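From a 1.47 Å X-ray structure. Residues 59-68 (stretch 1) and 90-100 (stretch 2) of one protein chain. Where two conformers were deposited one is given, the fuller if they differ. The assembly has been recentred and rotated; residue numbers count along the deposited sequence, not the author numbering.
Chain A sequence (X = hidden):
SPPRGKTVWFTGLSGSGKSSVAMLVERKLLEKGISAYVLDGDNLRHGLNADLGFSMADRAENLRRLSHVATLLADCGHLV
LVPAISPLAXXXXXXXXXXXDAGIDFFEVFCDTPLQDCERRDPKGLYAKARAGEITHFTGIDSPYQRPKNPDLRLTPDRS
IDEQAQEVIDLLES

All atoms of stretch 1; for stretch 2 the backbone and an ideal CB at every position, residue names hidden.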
# COMPACT_ATOMS: atom_id res chain seq x y z
N ARG A 59 -5.07 9.28 -14.09
CA ARG A 59 -6.16 8.40 -13.69
C ARG A 59 -5.80 6.91 -13.88
O ARG A 59 -6.16 6.08 -13.03
CB ARG A 59 -7.41 8.74 -14.51
CG ARG A 59 -8.02 10.07 -14.15
CD ARG A 59 -9.27 10.22 -14.97
NE ARG A 59 -9.81 11.55 -15.01
CZ ARG A 59 -11.03 11.85 -15.49
NH1 ARG A 59 -11.87 10.89 -15.92
NH2 ARG A 59 -11.42 13.12 -15.51
N ALA A 60 -5.09 6.56 -14.93
CA ALA A 60 -4.62 5.23 -15.17
C ALA A 60 -3.59 4.82 -14.11
O ALA A 60 -3.63 3.69 -13.59
CB ALA A 60 -4.04 5.01 -16.54
N GLU A 61 -2.70 5.73 -13.75
CA GLU A 61 -1.66 5.43 -12.76
C GLU A 61 -2.28 5.26 -11.38
O GLU A 61 -1.81 4.41 -10.63
CB GLU A 61 -0.62 6.55 -12.80
CG GLU A 61 0.45 6.42 -11.73
CD GLU A 61 1.36 5.21 -11.90
OE1 GLU A 61 1.34 4.51 -12.92
OE2 GLU A 61 2.12 4.96 -10.94
N ASN A 62 -3.30 6.02 -11.03
CA ASN A 62 -4.05 5.84 -9.81
C ASN A 62 -4.53 4.39 -9.71
O ASN A 62 -4.33 3.74 -8.67
CB ASN A 62 -5.20 6.84 -9.77
CG ASN A 62 -6.01 6.73 -8.54
OD1 ASN A 62 -5.51 6.97 -7.44
ND2 ASN A 62 -7.27 6.36 -8.69
N LEU A 63 -5.12 3.86 -10.76
CA LEU A 63 -5.64 2.52 -10.78
C LEU A 63 -4.50 1.53 -10.74
O LEU A 63 -4.64 0.50 -10.04
CB LEU A 63 -6.54 2.27 -11.98
CG LEU A 63 -7.81 3.10 -12.04
CD1 LEU A 63 -8.45 3.01 -13.39
CD2 LEU A 63 -8.77 2.67 -10.94
N ARG A 64 -3.41 1.76 -11.46
CA ARG A 64 -2.28 0.85 -11.40
C ARG A 64 -1.77 0.71 -9.96
O ARG A 64 -1.54 -0.38 -9.46
CB ARG A 64 -1.16 1.35 -12.33
CG ARG A 64 -0.04 0.35 -12.51
CD ARG A 64 1.22 0.93 -13.20
NE ARG A 64 1.91 1.85 -12.33
CZ ARG A 64 2.76 1.46 -11.35
NH1 ARG A 64 3.03 0.18 -11.16
NH2 ARG A 64 3.30 2.37 -10.59
N ARG A 65 -1.61 1.85 -9.29
CA ARG A 65 -1.10 1.80 -7.93
C ARG A 65 -2.13 1.11 -7.03
O ARG A 65 -1.74 0.32 -6.14
CB ARG A 65 -0.80 3.19 -7.43
CG ARG A 65 0.34 3.88 -8.14
CD ARG A 65 0.62 5.19 -7.51
NE ARG A 65 1.48 6.04 -8.34
CZ ARG A 65 1.82 7.28 -7.99
NH1 ARG A 65 1.35 7.79 -6.89
NH2 ARG A 65 2.54 8.00 -8.84
N LEU A 66 -3.42 1.42 -7.18
CA LEU A 66 -4.45 0.78 -6.40
C LEU A 66 -4.34 -0.75 -6.58
O LEU A 66 -4.52 -1.52 -5.60
CB LEU A 66 -5.85 1.28 -6.81
CG LEU A 66 -6.50 2.52 -6.18
CD1 LEU A 66 -7.74 2.96 -6.89
CD2 LEU A 66 -6.95 2.15 -4.80
N SER A 67 -4.10 -1.23 -7.79
CA SER A 67 -4.00 -2.66 -7.97
C SER A 67 -2.85 -3.29 -7.17
O SER A 67 -3.03 -4.38 -6.63
CB SER A 67 -3.93 -3.04 -9.44
OG SER A 67 -2.67 -2.76 -10.06
N HIS A 68 -1.73 -2.61 -7.05
CA HIS A 68 -0.61 -3.11 -6.25
C HIS A 68 -0.85 -3.00 -4.76
O HIS A 68 -0.48 -3.89 -4.00
CB HIS A 68 0.67 -2.36 -6.65
CG HIS A 68 1.21 -2.80 -7.97
ND1 HIS A 68 1.83 -4.01 -8.19
CD2 HIS A 68 1.25 -2.15 -9.16
CE1 HIS A 68 2.14 -4.13 -9.46
NE2 HIS A 68 1.78 -3.02 -10.08
N UNK A 90 -8.89 -1.76 -20.51
CA UNK A 90 -7.47 -2.01 -20.42
C UNK A 90 -6.95 -2.01 -19.02
O UNK A 90 -6.13 -2.85 -18.67
CB UNK A 90 -6.70 -0.97 -21.24
N UNK A 91 -7.40 -1.06 -18.22
CA UNK A 91 -6.87 -0.94 -16.85
C UNK A 91 -7.61 -1.97 -15.91
O UNK A 91 -7.08 -2.33 -14.85
CB UNK A 91 -7.05 0.49 -16.34
N UNK A 92 -8.77 -2.52 -16.26
CA UNK A 92 -9.31 -3.65 -15.47
C UNK A 92 -8.51 -4.93 -15.79
O UNK A 92 -8.24 -5.74 -14.91
CB UNK A 92 -10.80 -3.86 -15.77
N UNK A 93 -8.12 -5.06 -17.04
CA UNK A 93 -7.22 -6.16 -17.45
C UNK A 93 -5.87 -6.06 -16.77
O UNK A 93 -5.33 -7.06 -16.29
CB UNK A 93 -7.03 -6.16 -18.97
N UNK A 94 -5.33 -4.84 -16.72
CA UNK A 94 -4.03 -4.65 -16.07
C UNK A 94 -4.13 -5.00 -14.60
O UNK A 94 -3.23 -5.62 -14.04
CB UNK A 94 -3.54 -3.21 -16.24
N UNK A 95 -5.18 -4.51 -13.93
CA UNK A 95 -5.35 -4.77 -12.52
C UNK A 95 -5.50 -6.29 -12.25
O UNK A 95 -4.90 -6.80 -11.28
CB UNK A 95 -6.57 -4.00 -12.00
N UNK A 96 -6.21 -7.00 -13.10
CA UNK A 96 -6.36 -8.44 -12.95
C UNK A 96 -4.96 -9.09 -13.08
O UNK A 96 -4.63 -9.95 -12.28
CB UNK A 96 -7.33 -9.00 -13.99
N UNK A 97 -4.19 -8.65 -14.06
CA UNK A 97 -2.88 -9.28 -14.31
C UNK A 97 -1.96 -9.04 -13.12
O UNK A 97 -1.19 -9.94 -12.72
CB UNK A 97 -2.24 -8.74 -15.59
N UNK A 98 -1.96 -7.89 -12.48
CA UNK A 98 -1.19 -7.66 -11.29
C UNK A 98 -1.53 -8.73 -10.25
O UNK A 98 -0.65 -9.25 -9.54
CB UNK A 98 -1.45 -6.25 -10.74
N UNK A 99 -2.81 -8.98 -10.06
CA UNK A 99 -3.24 -9.98 -9.07
C UNK A 99 -2.84 -11.37 -9.50
O UNK A 99 -2.26 -12.11 -8.67
CB UNK A 99 -4.75 -9.92 -8.86
N UNK A 100 -3.05 -11.72 -10.75
CA UNK A 100 -2.71 -13.08 -11.19
C UNK A 100 -1.21 -13.31 -11.07
O UNK A 100 -0.80 -14.42 -10.68
CB UNK A 100 -3.17 -13.32 -12.63

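Both stretches are helical throughout, and their axes run nearly parallel, 23° apart, approaching to 9.1 Å. The contact strip of stretch 1 is formed by Ala 60, Leu 63, Ser 67 and His 68.

At position 90 the ideal CB has nothing of stretch 1 within 5.5 Å, so stretch 1 sets no preference. The residue is Glu 90.

Position 91 points its CB toward stretch 1, 4.1 Å from Leu 63 CD1 and 5.4 Å from Ala 60 O. The small side chain of Ala 60 leaves room beside it, and its CA lies 6.8 Å from the CA of position 91. A flat or medium-sized side chain would suit: an aromatic, Leu, Met or Gln. The deposited residue is His 91. With chi1 at -44° (m), its ring lies against Ala 60, CE1 to Ala 60 CB 3.3 Å, with Ala 60 CA over one ring face, while His 91 CB packs against Leu 63 CD1 at 4.2 Å. A water bridges the helices: it donates to Ala 60 O (2.8 Å) and hydrogen-bonds to His 91 ND1 (3.0 Å).

Position 92 points away and position 93 is out of reach, so stretch 1 limits neither; they are Arg 92 and Ala 93. Position 94 points toward stretch 1, but its ideal CB finds no partner within 5.5 Å. Many side chains would fit. Leu 94 makes no contact; its CB stays 6.2 Å from Arg 64 CG, its nearest approach.

Position 95 is the tight point. Its CA is 5.2 Å from the CA of Ser 67, and although CA-to-CB points sideways, the ideal CB is already 3.8 Å from Ser 67 CB. So close an approach favours a small residue: Gly, Ala or Ser. It is Ala 95, whose CB meets Ser 67 CB at 3.8 Å.

Position 96 points away and position 97 is out of reach, leaving long or polar chains free; they are Arg 96 and Lys 97.

Position 98 points toward stretch 1, its ideal CB 3.8 Å from Ser 67 OG and 4.4 Å from His 68 CE1. Ser 67 OG already donates to Arg 64 O (2.7 Å), and the neighbouring imidazole offers a packing surface. Val, Ile, Leu or Thr would suit. The residue is Val 98, chi1 167° (t): CG2 lies 3.5 Å from Ser 67 OG, and CG1 sits over the His 68 ring face, 3.8 Å from the ring centroid and 26° off its normal, a CH-pi contact.

At position 99 CA-to-CB points sideways and the ideal CB touches nothing, so only a longer side chain could reach back. His 99 does so: with chi1 at -78° (m), CE1 comes to 3.4 Å from Ser 67 O, while ND1 donates to Ala 95 O (2.9 Å, 159°).

Position 100 is out of reach and unconstrained by stretch 1; it is Ala 100.

Stretch 2 (90-100) EHRALARKVHA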
# COMPACT_ATOMS: atom_id res chain seq x y z
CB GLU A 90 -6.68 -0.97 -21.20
CG GLU A 90 -5.18 -1.12 -20.95
CD GLU A 90 -4.34 -0.08 -21.65
OE1 GLU A 90 -4.70 1.12 -21.70
OE2 GLU A 90 -3.25 -0.52 -22.12
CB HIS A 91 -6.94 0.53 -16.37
CG HIS A 91 -6.49 1.54 -17.39
ND1 HIS A 91 -5.17 1.79 -17.70
CD2 HIS A 91 -7.21 2.34 -18.21
CE1 HIS A 91 -5.09 2.73 -18.62
NE2 HIS A 91 -6.32 3.09 -18.95
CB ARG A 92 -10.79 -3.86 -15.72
CG ARG A 92 -11.57 -2.57 -15.40
CD ARG A 92 -13.03 -2.60 -15.58
NE ARG A 92 -13.47 -3.09 -16.85
CZ ARG A 92 -14.11 -2.36 -17.76
NH1 ARG A 92 -14.27 -1.06 -17.61
NH2 ARG A 92 -14.50 -2.93 -18.88
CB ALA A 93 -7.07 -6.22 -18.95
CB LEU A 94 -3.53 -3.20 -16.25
CG LEU A 94 -3.05 -2.84 -17.66
CD1 LEU A 94 -2.96 -1.32 -17.85
CD2 LEU A 94 -1.75 -3.59 -17.98
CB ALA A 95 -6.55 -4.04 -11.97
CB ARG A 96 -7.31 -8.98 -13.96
CG ARG A 96 -7.40 -10.49 -13.85
CD ARG A 96 -8.33 -11.06 -14.89
NE ARG A 96 -9.75 -10.75 -14.64
CZ ARG A 96 -10.56 -11.46 -13.89
NH1 ARG A 96 -10.13 -12.47 -13.13
NH2 ARG A 96 -11.84 -11.09 -13.79
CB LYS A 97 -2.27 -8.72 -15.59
CG LYS A 97 -0.87 -9.23 -15.81
CD LYS A 97 -0.40 -8.77 -17.17
CE LYS A 97 1.10 -9.05 -17.31
NZ LYS A 97 1.32 -10.49 -17.14
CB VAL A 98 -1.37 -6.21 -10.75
CG1 VAL A 98 -0.84 -6.06 -9.35
CG2 VAL A 98 -0.68 -5.20 -11.67
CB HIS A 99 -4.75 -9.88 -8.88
CG HIS A 99 -5.14 -8.73 -8.02
ND1 HIS A 99 -5.08 -7.42 -8.45
CD2 HIS A 99 -5.51 -8.68 -6.72
CE1 HIS A 99 -5.44 -6.62 -7.46
NE2 HIS A 99 -5.69 -7.36 -6.39
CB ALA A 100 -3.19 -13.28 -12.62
O HOH W 1 -3.85 1.31 -15.03
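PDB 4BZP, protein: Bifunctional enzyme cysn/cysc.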